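Local coordinates for protein beta-lactamase/D-alanine Carboxypeptidase (Yersinia pestis, PDB 3RJU) that probably acts as a serine hydrolase of the beta-lactamase and penicillin-binding-protein family, attacking beta-lactams or D-alanyl peptides, at residues F263-L268 with G278-L283; L285-M290 with G298-T303; T44-N49 with L208-G213; G22-A27 with V326-Q331. All coordinates share one frame; numbering follows the deposited sequence. Where two conformers were deposited one is given.

Contact 1 of 4, residues F263-L268 with G278-L283; sequences FQRGDL and GQADAL
Arg265 lays its guanidinium across the side chain of Gln279. Gln279 CG sits 3.5 Å from the plane of the Arg265 guanidinium, offset toward the rim, and the Gln279 amide is turned by 19° from it, which makes this a stacked arrangement. With CG anti to the backbone N (chi1 -166°), the extended Arg265 chain runs past Ala280 O, which lies 3.2 Å from Arg265 CD. At the edge of the group and in its plane, Arg265 NH1 donates to Ala280 O over 2.9 Å. The same NH1 forms a salt bridge with Asp275, so two acceptors probably fix the rotation of the guanidinium. The overlying amide is held too: Gln279 NE2 donates to the syn side of Asp281 OD1 at 2.9 Å, while Asp281 OD2 meets Lys293 and the backbone N of Ala291.

Next to this polar group the backbones pair. Leu283 N donates to Phe263 O at 2.7 Å, and Phe263 N returns the bond to Leu283 O. Arg265 N then reaches Asp281 O at 2.9 Å from 48° above the carbonyl plane, where the chain turns into a 3-10 segment. On the other side of strand 282-284, Asp281 and Ala282 together pair with the single residue Tyr289, a classic beta bulge. Leu268 CD1 meets Leu283 CD1 at 3.9 Å. Strand 261-264 is the outermost of the main sheet on this side, with 282-284 inside it, and Leu268 and Leu283 both pack on Ala157 of strand 156-158.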
loop_
_atom_site.group_PDB
_atom_site.type_symbol
_atom_site.label_atom_id
_atom_site.label_comp_id
_atom_site.label_asym_id
_atom_site.label_seq_id
_atom_site.Cartn_x
_atom_site.Cartn_y
_atom_site.Cartn_z
ATOM N N PHE A 263 3.927 -8.226 14.871
ATOM C CA PHE A 263 4.405 -7.486 16.040
ATOM C C PHE A 263 3.269 -6.711 16.685
ATOM O O PHE A 263 2.698 -5.807 16.072
ATOM C CB PHE A 263 5.532 -6.511 15.665
ATOM C CG PHE A 263 6.756 -7.186 15.121
ATOM C CD1 PHE A 263 7.797 -7.577 15.964
ATOM C CD2 PHE A 263 6.870 -7.443 13.765
ATOM C CE1 PHE A 263 8.917 -8.222 15.456
ATOM C CE2 PHE A 263 7.987 -8.073 13.255
ATOM C CZ PHE A 263 9.007 -8.472 14.102
ATOM N N GLN A 264 2.950 -7.045 17.927
ATOM C CA GLN A 264 2.093 -6.178 18.724
ATOM C C GLN A 264 2.890 -4.914 19.061
ATOM O O GLN A 264 4.122 -4.961 19.178
ATOM C CB GLN A 264 1.692 -6.885 20.014
ATOM C CG GLN A 264 0.842 -8.119 19.774
ATOM C CD GLN A 264 -0.457 -7.805 19.038
ATOM O OE1 GLN A 264 -1.135 -6.837 19.351
ATOM N NE2 GLN A 264 -0.795 -8.624 18.044
ATOM N N ARG A 265 2.206 -3.792 19.240
ATOM C CA ARG A 265 2.903 -2.542 19.512
ATOM C C ARG A 265 3.842 -2.684 20.712
ATOM O O ARG A 265 4.982 -2.207 20.691
ATOM C CB ARG A 265 1.895 -1.413 19.769
ATOM C CG ARG A 265 2.525 -0.048 19.722
ATOM C CD ARG A 265 1.512 1.066 19.990
ATOM N NE ARG A 265 2.134 2.382 19.891
ATOM C CZ ARG A 265 2.262 3.070 18.754
ATOM N NH1 ARG A 265 1.784 2.588 17.611
ATOM N NH2 ARG A 265 2.876 4.246 18.759
ATOM N N GLY A 266 3.361 -3.364 21.750
ATOM C CA GLY A 266 4.135 -3.548 22.959
ATOM C C GLY A 266 5.293 -4.523 22.821
ATOM O O GLY A 266 6.095 -4.628 23.747
ATOM N N ASP A 267 5.382 -5.230 21.686
ATOM C CA ASP A 267 6.473 -6.182 21.437
ATOM C C ASP A 267 7.703 -5.452 20.893
ATOM O O ASP A 267 8.750 -6.083 20.700
ATOM C CB ASP A 267 6.112 -7.212 20.348
ATOM C CG ASP A 267 5.011 -8.182 20.733
ATOM O OD1 ASP A 267 4.817 -8.462 21.936
ATOM O OD2 ASP A 267 4.352 -8.693 19.767
ATOM N N LEU A 268 7.558 -4.162 20.565
ATOM C CA LEU A 268 8.649 -3.348 20.009
ATOM C C LEU A 268 9.108 -2.270 20.979
ATOM O O LEU A 268 8.321 -1.741 21.773
ATOM C CB LEU A 268 8.195 -2.670 18.707
ATOM C CG LEU A 268 7.875 -3.658 17.595
ATOM C CD1 LEU A 268 7.056 -2.967 16.512
ATOM C CD2 LEU A 268 9.166 -4.246 17.037
ATOM N N GLY A 278 -3.843 6.684 12.739
ATOM C CA GLY A 278 -4.208 6.428 14.123
ATOM C C GLY A 278 -3.214 5.439 14.710
ATOM O O GLY A 278 -2.396 4.873 13.980
ATOM N N GLN A 279 -3.265 5.216 16.021
ATOM C CA GLN A 279 -2.273 4.357 16.661
ATOM C C GLN A 279 -2.277 2.950 16.087
ATOM O O GLN A 279 -3.330 2.311 16.002
ATOM C CB GLN A 279 -2.522 4.278 18.161
ATOM C CG GLN A 279 -1.593 3.326 18.882
ATOM C CD GLN A 279 -1.765 3.420 20.384
ATOM O OE1 GLN A 279 -1.449 4.447 20.997
ATOM N NE2 GLN A 279 -2.304 2.359 20.984
ATOM N N ALA A 280 -1.084 2.485 15.709
ATOM C CA ALA A 280 -0.895 1.129 15.236
ATOM C C ALA A 280 -0.799 0.206 16.431
ATOM O O ALA A 280 0.147 0.286 17.217
ATOM C CB ALA A 280 0.386 1.025 14.396
ATOM N N ASP A 281 -1.781 -0.670 16.580
ATOM C CA ASP A 281 -1.750 -1.628 17.684
ATOM C C ASP A 281 -1.009 -2.926 17.353
ATOM O O ASP A 281 -0.513 -3.620 18.257
ATOM C CB ASP A 281 -3.162 -1.885 18.182
ATOM C CG ASP A 281 -3.755 -0.651 18.815
ATOM O OD1 ASP A 281 -3.083 -0.098 19.712
ATOM O OD2 ASP A 281 -4.846 -0.211 18.393
ATOM N N ALA A 282 -0.918 -3.249 16.064
ATOM C CA ALA A 282 -0.096 -4.379 15.629
ATOM C C ALA A 282 0.355 -4.141 14.209
ATOM O O ALA A 282 -0.342 -3.471 13.430
ATOM C CB ALA A 282 -0.847 -5.729 15.766
ATOM N N LEU A 283 1.535 -4.660 13.874
ATOM C CA LEU A 283 2.069 -4.531 12.528
ATOM C C LEU A 283 2.035 -5.883 11.839
ATOM O O LEU A 283 2.457 -6.905 12.422
ATOM C CB LEU A 283 3.521 -4.042 12.577
ATOM C CG LEU A 283 3.803 -2.741 13.333
ATOM C CD1 LEU A 283 5.246 -2.283 13.106
ATOM C CD2 LEU A 283 2.815 -1.663 12.971
#

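Contact 2 of 4, residues L285-M290 with G298-T303; sequences LGWVYM and GIMQKT
Two torsions fold Gln301 over its partner strand: chi1 of 55° sets CG between the backbone N and the carbonyl carbon, and chi2 of 84° bends CD toward Val288. Across the contact its amide meets apolar groups, with Gln301 NE2 3.6 Å from Val288 CG1. The same NE2 is 3.6 Å from SE of Met290, a selenomethionine whose side chain crosses that of Gln301 at about a right angle.

Met300, also a selenomethionine, projects from the other side of the sheet and is bent at both chi2 and chi3. These bends place Met300 CE 3.5 Å from Trp287 CB, while Met300 SE lies 3.8 Å from Tyr289 CB. The selenium is 5.1 Å from the centroid of the Tyr289 ring and 70° off its normal, an oblique Met-aromatic contact.

The framework is a beta hairpin of strands 288-290 and 299-306 in the antiparallel sheet of the family. Val288 with Gln301 and Met290 with Ile299 are hydrogen-bonded pairs, each closed by two backbone bonds; Gln301 N donates to Val288 O at 2.8 Å. Tyr289 and Met300 form the non-hydrogen-bonded pair between them.

Beyond the pairing with 288-290, Lys302 CD packs 3.5 Å from Gly286 O. Lys302 NZ donates to Thr303 O at 2.7 Å and also bonds Tyr159 OH. Lys302 and Thr303 fit a K(T/S)G-type motif, consistent with the active site of a serine beta-lactamase relative, and Thr303 OG1 hydrogen-bonds a bound citrate. Trp287 turns its ring edge to Gln301 N, with Leu66 of helix 64-77 against the Trp287 side chain.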
loop_
_atom_site.group_PDB
_atom_site.type_symbol
_atom_site.label_atom_id
_atom_site.label_comp_id
_atom_site.label_asym_id
_atom_site.label_seq_id
_atom_site.Cartn_x
_atom_site.Cartn_y
_atom_site.Cartn_z
ATOM N N LEU A 285 2.284 -7.557 7.540
ATOM C CA LEU A 285 3.102 -7.507 6.349
ATOM C C LEU A 285 2.577 -6.324 5.541
ATOM O O LEU A 285 1.711 -6.474 4.660
ATOM C CB LEU A 285 2.966 -8.827 5.577
ATOM C CG LEU A 285 3.249 -10.076 6.452
ATOM C CD1 LEU A 285 3.008 -11.373 5.682
ATOM C CD2 LEU A 285 4.672 -10.056 7.099
ATOM N N GLY A 286 3.061 -5.137 5.895
ATOM C CA GLY A 286 2.552 -3.897 5.330
ATOM C C GLY A 286 1.274 -3.443 6.019
ATOM O O GLY A 286 1.155 -2.284 6.406
ATOM N N TRP A 287 0.299 -4.342 6.130
ATOM C CA TRP A 287 -0.946 -4.051 6.835
ATOM C C TRP A 287 -0.661 -3.553 8.243
ATOM O O TRP A 287 0.283 -4.010 8.901
ATOM C CB TRP A 287 -1.801 -5.317 6.940
ATOM C CG TRP A 287 -2.331 -5.775 5.635
ATOM C CD1 TRP A 287 -1.808 -6.758 4.811
ATOM C CD2 TRP A 287 -3.505 -5.282 4.974
ATOM N NE1 TRP A 287 -2.596 -6.879 3.675
ATOM C CE2 TRP A 287 -3.635 -5.987 3.757
ATOM C CE3 TRP A 287 -4.452 -4.287 5.287
ATOM C CZ2 TRP A 287 -4.690 -5.757 2.871
ATOM C CZ3 TRP A 287 -5.492 -4.064 4.405
ATOM C CH2 TRP A 287 -5.602 -4.792 3.209
ATOM N N VAL A 288 -1.509 -2.641 8.703
ATOM C CA VAL A 288 -1.452 -2.121 10.050
ATOM C C VAL A 288 -2.799 -2.370 10.705
ATOM O O VAL A 288 -3.843 -2.082 10.103
ATOM C CB VAL A 288 -1.150 -0.608 10.044
ATOM C CG1 VAL A 288 -1.315 0.014 11.469
ATOM C CG2 VAL A 288 0.256 -0.362 9.500
ATOM N N TYR A 289 -2.776 -2.874 11.941
ATOM C CA TYR A 289 -4.008 -3.148 12.663
ATOM C C TYR A 289 -4.210 -2.126 13.761
ATOM O O TYR A 289 -3.285 -1.828 14.519
ATOM C CB TYR A 289 -3.990 -4.551 13.277
ATOM C CG TYR A 289 -5.181 -4.830 14.163
ATOM C CD1 TYR A 289 -6.445 -4.999 13.617
ATOM C CD2 TYR A 289 -5.038 -4.934 15.548
ATOM C CE1 TYR A 289 -7.549 -5.253 14.424
ATOM C CE2 TYR A 289 -6.140 -5.186 16.369
ATOM C CZ TYR A 289 -7.387 -5.355 15.796
ATOM O OH TYR A 289 -8.488 -5.602 16.585
HETATM N N MSE A 290 -5.421 -1.577 13.820
HETATM C CA MSE A 290 -5.827 -0.694 14.911
HETATM C C MSE A 290 -6.934 -1.381 15.680
HETATM O O MSE A 290 -7.962 -1.752 15.097
HETATM C CB MSE A 290 -6.326 0.649 14.356
HETATM C CG MSE A 290 -5.283 1.363 13.490
HETATM SE SE MSE A 290 -5.778 3.150 12.932
HETATM C CE MSE A 290 -7.505 2.788 12.121
ATOM N N GLY A 298 -12.183 -2.634 15.204
ATOM C CA GLY A 298 -10.837 -3.064 14.862
ATOM C C GLY A 298 -10.713 -3.029 13.356
ATOM O O GLY A 298 -11.552 -3.580 12.644
ATOM N N ILE A 299 -9.669 -2.364 12.878
ATOM C CA ILE A 299 -9.525 -2.060 11.470
ATOM C C ILE A 299 -8.151 -2.479 10.968
ATOM O O ILE A 299 -7.136 -2.198 11.609
ATOM C CB ILE A 299 -9.706 -0.529 11.248
ATOM C CG1 ILE A 299 -11.184 -0.138 11.450
ATOM C CG2 ILE A 299 -9.187 -0.099 9.860
ATOM C CD1 ILE A 299 -11.417 1.373 11.538
HETATM N N MSE A 300 -8.137 -3.174 9.831
HETATM C CA MSE A 300 -6.924 -3.464 9.077
HETATM C C MSE A 300 -6.808 -2.388 8.012
HETATM O O MSE A 300 -7.756 -2.177 7.238
HETATM C CB MSE A 300 -7.031 -4.834 8.383
HETATM C CG MSE A 300 -7.010 -5.996 9.324
HETATM SE SE MSE A 300 -5.254 -6.217 10.134
HETATM C CE MSE A 300 -4.343 -6.984 8.642
ATOM N N GLN A 301 -5.654 -1.733 7.939
ATOM C CA GLN A 301 -5.535 -0.586 7.051
ATOM C C GLN A 301 -4.139 -0.367 6.478
ATOM O O GLN A 301 -3.151 -0.975 6.925
ATOM C CB GLN A 301 -6.071 0.695 7.740
ATOM C CG GLN A 301 -5.449 1.035 9.104
ATOM C CD GLN A 301 -4.113 1.815 9.026
ATOM O OE1 GLN A 301 -3.489 1.939 7.965
ATOM N NE2 GLN A 301 -3.695 2.355 10.152
ATOM N N LYS A 302 -4.076 0.480 5.454
ATOM C CA LYS A 302 -2.802 0.957 4.924
ATOM C C LYS A 302 -3.016 2.359 4.371
ATOM O O LYS A 302 -4.032 2.627 3.726
ATOM C CB LYS A 302 -2.273 0.057 3.803
ATOM C CG LYS A 302 -0.904 0.523 3.252
ATOM C CD LYS A 302 0.213 0.332 4.298
ATOM C CE LYS A 302 1.539 0.999 3.888
ATOM N NZ LYS A 302 1.577 2.454 4.242
ATOM N N THR A 303 -2.060 3.237 4.658
ATOM C CA THR A 303 -2.065 4.614 4.190
ATOM C C THR A 303 -1.096 4.784 3.011
ATOM O O THR A 303 -0.147 4.010 2.836
ATOM C CB THR A 303 -1.584 5.562 5.310
ATOM O OG1 THR A 303 -0.287 5.133 5.767
ATOM C CG2 THR A 303 -2.534 5.551 6.487
#

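Contact 3 of 4, residues T44-N49 with L208-G213; sequences TQPGNN and LMIGVG
Ile210 points its CB at segment 44-49, and each further atom of the side chain finds a neighbour there. Ile210 CB lies 3.9 Å from Thr44 O. From CB, the CG2 branch, anti to the backbone N, goes to the proline ring, where Ile210 CG2 meets Pro46 CD at 4.1 Å. The CG1 branch runs to Gln45, with Ile210 CG1 4.1 Å from Gln45 CG. At the tip, Ile210 CD1 comes to 3.4 Å from Gln45 CD. Both distances to Gln45 refer to one of its two modelled conformers and are correspondingly less certain. In that conformer a water bridges Gln45 NE2 and Leu208 O by two weak bonds.

The backbone supports the same alignment. Ile210 N donates to Thr44 O at 2.8 Å, and Ile210 O lies 3.4 Å from Pro46 CD.

Segment 44-49 owes its shape to a type II beta turn from Gln45 to Asn48, closed by Asn48 N to Gln45 O at 3.0 Å; Gly47 supplies the positive phi of 86°. Asn48 ND2 ties the turn back to its start by donating to Thr44 OG1 at 2.9 Å, with the hydroxyl in the amide plane. The Glu43 carboxylate accepts from both Gly47 N and Asn49 N.

Thus two irregular loops meet, one following strand 35-42 and the other following helix 202-205. The second lies within the span closed by the Cys205-Cys217 disulfide, with Leu208 touching Cys217, and Leu208 and Met209 both pack on Phe309 of strand 309-316.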
loop_
_atom_site.group_PDB
_atom_site.type_symbol
_atom_site.label_atom_id
_atom_site.label_comp_id
_atom_site.label_asym_id
_atom_site.label_seq_id
_atom_site.Cartn_x
_atom_site.Cartn_y
_atom_site.Cartn_z
ATOM N N THR A 44 -10.687 15.748 -12.344
ATOM C CA THR A 44 -9.467 14.987 -12.618
ATOM C C THR A 44 -8.238 15.874 -12.842
ATOM O O THR A 44 -7.130 15.378 -12.905
ATOM C CB THR A 44 -9.636 14.047 -13.822
ATOM O OG1 THR A 44 -9.978 14.825 -14.973
ATOM C CG2 THR A 44 -10.729 13.002 -13.566
ATOM N N GLN A 45 -8.452 17.179 -13.008
ATOM C CA GLN A 45 -7.373 18.167 -13.032
ATOM C C GLN A 45 -7.981 19.479 -12.547
ATOM O O GLN A 45 -9.137 19.761 -12.856
ATOM C CB GLN A 45 -6.802 18.342 -14.445
ATOM C CG GLN A 45 -6.380 17.044 -15.130
ATOM C CD GLN A 45 -5.662 17.261 -16.459
ATOM O OE1 GLN A 45 -5.139 18.345 -16.729
ATOM N NE2 GLN A 45 -5.628 16.220 -17.291
ATOM N N PRO A 46 -7.224 20.283 -11.777
ATOM C CA PRO A 46 -7.818 21.530 -11.272
ATOM C C PRO A 46 -8.442 22.354 -12.396
ATOM O O PRO A 46 -7.773 22.640 -13.390
ATOM C CB PRO A 46 -6.621 22.251 -10.644
ATOM C CG PRO A 46 -5.751 21.107 -10.184
ATOM C CD PRO A 46 -5.843 20.102 -11.295
ATOM N N GLY A 47 -9.725 22.676 -12.254
ATOM C CA GLY A 47 -10.419 23.526 -13.205
ATOM C C GLY A 47 -11.018 22.834 -14.419
ATOM O O GLY A 47 -11.690 23.493 -15.209
ATOM N N ASN A 48 -10.818 21.524 -14.583
ATOM C CA ASN A 48 -11.301 20.890 -15.811
ATOM C C ASN A 48 -12.754 20.412 -15.786
ATOM O O ASN A 48 -13.314 20.044 -16.823
ATOM C CB ASN A 48 -10.348 19.794 -16.325
ATOM C CG ASN A 48 -10.486 18.464 -15.583
ATOM O OD1 ASN A 48 -11.195 18.340 -14.582
ATOM N ND2 ASN A 48 -9.793 17.460 -16.088
ATOM N N ASN A 49 -13.358 20.434 -14.603
ATOM C CA ASN A 49 -14.744 20.034 -14.434
ATOM C C ASN A 49 -15.078 18.656 -14.972
ATOM O O ASN A 49 -16.215 18.403 -15.392
ATOM C CB ASN A 49 -15.676 21.067 -15.057
ATOM C CG ASN A 49 -16.602 21.658 -14.044
ATOM O OD1 ASN A 49 -16.271 22.659 -13.391
ATOM N ND2 ASN A 49 -17.765 21.031 -13.871
ATOM N N LEU A 208 -4.383 9.880 -15.982
ATOM C CA LEU A 208 -3.865 10.095 -14.621
ATOM C C LEU A 208 -4.425 11.405 -14.063
ATOM O O LEU A 208 -4.352 12.469 -14.718
ATOM C CB LEU A 208 -2.333 10.115 -14.608
ATOM C CG LEU A 208 -1.682 10.221 -13.222
ATOM C CD1 LEU A 208 -1.936 8.955 -12.389
ATOM C CD2 LEU A 208 -0.192 10.511 -13.336
HETATM N N MSE A 209 -5.051 11.314 -12.891
HETATM C CA MSE A 209 -5.596 12.488 -12.219
HETATM C C MSE A 209 -4.438 13.369 -11.755
HETATM O O MSE A 209 -3.318 12.881 -11.561
HETATM C CB MSE A 209 -6.459 12.065 -11.027
HETATM C CG MSE A 209 -7.647 11.166 -11.417
HETATM SE SE MSE A 209 -8.589 10.560 -9.832
HETATM C CE MSE A 209 -8.997 12.273 -8.978
ATOM N N ILE A 210 -4.722 14.657 -11.571
ATOM C CA ILE A 210 -3.718 15.654 -11.260
ATOM C C ILE A 210 -4.167 16.505 -10.076
ATOM O O ILE A 210 -5.294 17.000 -10.045
ATOM C CB ILE A 210 -3.463 16.574 -12.470
ATOM C CG1 ILE A 210 -2.817 15.772 -13.614
ATOM C CG2 ILE A 210 -2.591 17.752 -12.078
ATOM C CD1 ILE A 210 -2.731 16.524 -14.949
ATOM N N GLY A 211 -3.282 16.668 -9.102
ATOM C CA GLY A 211 -3.512 17.604 -8.014
ATOM C C GLY A 211 -2.238 18.376 -7.726
ATOM O O GLY A 211 -1.305 18.371 -8.535
ATOM N N VAL A 212 -2.181 19.013 -6.566
ATOM C CA VAL A 212 -1.001 19.768 -6.171
ATOM C C VAL A 212 0.127 18.796 -5.849
ATOM O O VAL A 212 -0.083 17.784 -5.177
ATOM C CB VAL A 212 -1.305 20.672 -4.957
ATOM C CG1 VAL A 212 -0.037 21.329 -4.416
ATOM C CG2 VAL A 212 -2.338 21.733 -5.352
ATOM N N GLY A 213 1.317 19.091 -6.353
ATOM C CA GLY A 213 2.464 18.226 -6.155
ATOM C C GLY A 213 2.555 17.090 -7.162
ATOM O O GLY A 213 3.325 16.143 -6.973
HETATM O O HOH W 1 -6.778 13.093 -17.080
#

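Contact 4 of 4, residues G22-A27 with V326-Q331; sequences GAVGMA and VVTRSQ
Ala23 CB presses on Val327 CG1 at 3.5 Å, closer than usual for two carbons, and marks the tight part of the contact. On the same face Met26 CG, belonging to a selenomethionine, meets Val327 CG2 at 3.7 Å. The other face pairs Ala27 with Val326, whose CB and CG1 respectively are also 3.7 Å apart. Ala27 and Val326 form an antiparallel hydrogen-bonded pair, with Ala27 N donating to Val326 O at 3.0 Å; all these residues except Ala23 are buried.

Toward the strand ends the pairing becomes irregular. Val24 N donates to Thr328 O at 2.8 Å, while Gly25 N turns to the side chain, reaching Thr328 OG1 at 2.9 Å in a bent bond (134° at the hydrogen). The outer end is partly exposed: there Ser330 OG, swung between its backbone N and carbonyl carbon (chi1 68°), donates to a lone pair of Gly22 O at 2.6 Å. Gly22 itself ends helix 6-20 in a Schellman motif.

The first strand of the chain thus lies beside the last in the sheet, with strand 321-328 placed between 25-32 and 309-316. Helix 6-20 packs against the Ala23 and Met26 side through Phe18, while Phe309 touches Val326 and Thr328.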
loop_
_atom_site.group_PDB
_atom_site.type_symbol
_atom_site.label_atom_id
_atom_site.label_comp_id
_atom_site.label_asym_id
_atom_site.label_seq_id
_atom_site.Cartn_x
_atom_site.Cartn_y
_atom_site.Cartn_z
ATOM N N GLY A 22 -10.206 18.574 1.376
ATOM C CA GLY A 22 -9.748 19.569 0.418
ATOM C C GLY A 22 -9.388 18.948 -0.926
ATOM O O GLY A 22 -8.572 19.496 -1.666
ATOM N N ALA A 23 -9.985 17.802 -1.256
ATOM C CA ALA A 23 -9.665 17.130 -2.514
ATOM C C ALA A 23 -9.903 17.984 -3.752
ATOM O O ALA A 23 -10.894 18.719 -3.845
ATOM C CB ALA A 23 -10.456 15.825 -2.634
ATOM N N VAL A 24 -9.017 17.830 -4.735
ATOM C CA VAL A 24 -9.290 18.329 -6.077
ATOM C C VAL A 24 -10.268 17.339 -6.719
ATOM O O VAL A 24 -11.322 17.721 -7.250
ATOM C CB VAL A 24 -8.005 18.396 -6.915
ATOM C CG1 VAL A 24 -8.344 18.698 -8.377
ATOM C CG2 VAL A 24 -7.049 19.453 -6.362
ATOM N N GLY A 25 -9.916 16.050 -6.656
ATOM C CA GLY A 25 -10.796 14.985 -7.103
ATOM C C GLY A 25 -10.745 13.824 -6.136
ATOM O O GLY A 25 -9.769 13.671 -5.394
HETATM N N MSE A 26 -11.783 12.997 -6.145
HETATM C CA MSE A 26 -11.851 11.850 -5.242
HETATM C C MSE A 26 -12.605 10.690 -5.874
HETATM O O MSE A 26 -13.634 10.893 -6.548
HETATM C CB MSE A 26 -12.545 12.242 -3.935
HETATM C CG MSE A 26 -12.702 11.086 -2.954
HETATM SE SE MSE A 26 -13.426 11.744 -1.289
HETATM C CE MSE A 26 -14.754 10.450 -0.927
ATOM N N ALA A 27 -12.103 9.471 -5.654
ATOM C CA ALA A 27 -12.900 8.279 -5.888
ATOM C C ALA A 27 -12.967 7.462 -4.604
ATOM O O ALA A 27 -11.959 7.264 -3.920
ATOM C CB ALA A 27 -12.322 7.433 -7.022
ATOM N N VAL A 326 -9.228 7.402 -2.768
ATOM C CA VAL A 326 -8.096 8.069 -3.379
ATOM C C VAL A 326 -8.490 9.533 -3.574
ATOM O O VAL A 326 -9.614 9.843 -4.032
ATOM C CB VAL A 326 -7.650 7.429 -4.734
ATOM C CG1 VAL A 326 -8.823 7.283 -5.716
ATOM C CG2 VAL A 326 -6.514 8.268 -5.347
ATOM N N VAL A 327 -7.590 10.425 -3.194
ATOM C CA VAL A 327 -7.806 11.857 -3.344
ATOM C C VAL A 327 -6.590 12.481 -4.001
ATOM O O VAL A 327 -5.456 12.124 -3.696
ATOM C CB VAL A 327 -8.040 12.500 -1.933
ATOM C CG1 VAL A 327 -7.624 13.981 -1.878
ATOM C CG2 VAL A 327 -9.481 12.287 -1.457
ATOM N N THR A 328 -6.812 13.399 -4.933
ATOM C CA THR A 328 -5.741 14.277 -5.364
ATOM C C THR A 328 -5.724 15.541 -4.474
ATOM O O THR A 328 -6.762 16.166 -4.221
ATOM C CB THR A 328 -5.893 14.652 -6.842
ATOM O OG1 THR A 328 -7.269 14.957 -7.096
ATOM C CG2 THR A 328 -5.463 13.500 -7.748
ATOM N N ARG A 329 -4.545 15.896 -3.972
ATOM C CA ARG A 329 -4.410 16.960 -2.973
ATOM C C ARG A 329 -4.658 18.354 -3.541
ATOM O O ARG A 329 -4.266 18.651 -4.662
ATOM C CB ARG A 329 -2.991 16.957 -2.392
ATOM C CG ARG A 329 -2.627 15.693 -1.597
ATOM C CD ARG A 329 -1.322 15.942 -0.831
ATOM N NE ARG A 329 -1.531 16.926 0.227
ATOM C CZ ARG A 329 -1.108 18.195 0.187
ATOM N NH1 ARG A 329 -1.383 19.024 1.190
ATOM N NH2 ARG A 329 -0.417 18.649 -0.851
ATOM N N SER A 330 -5.281 19.220 -2.750
ATOM C CA SER A 330 -5.028 20.642 -2.921
ATOM C C SER A 330 -3.985 21.064 -1.879
ATOM O O SER A 330 -3.569 20.256 -1.032
ATOM C CB SER A 330 -6.313 21.457 -2.745
ATOM O OG SER A 330 -6.750 21.400 -1.405
ATOM N N GLN A 331 -3.559 22.324 -1.915
ATOM C CA GLN A 331 -2.542 22.769 -0.977
ATOM C C GLN A 331 -2.927 22.513 0.495
ATOM O O GLN A 331 -2.074 22.140 1.306
ATOM C CB GLN A 331 -2.219 24.252 -1.203
ATOM C CG GLN A 331 -1.179 24.811 -0.254
ATOM C CD GLN A 331 0.192 24.152 -0.377
ATOM O OE1 GLN A 331 0.587 23.656 -1.448
ATOM N NE2 GLN A 331 0.937 24.153 0.732
#

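Overall arrangement
Contacts 1, 2 and 4 belong to one antiparallel sheet, whereas contact 3 joins two loops beside it. Contacts 1 and 2 follow in series and adjoin, their centres about 10 Å apart, because strands 282-284 and 288-290 are neighbours in the sheet. Contact 4 brings strand 25-32 beside 321-328 and closes a loop of the chain that encloses the other three. It lies about 22 Å from contact 2, centre to centre, with strand 309-316 in between. Contact 3 is about 8 Å from contact 4 by centres, and Val212 N probably bonds Arg329 O. Contacts 1 and 3 lie about 36 Å apart, centre to centre, and contact 2 holds Lys302, probably the lysine of the K(T/S)G-type motif at the active site.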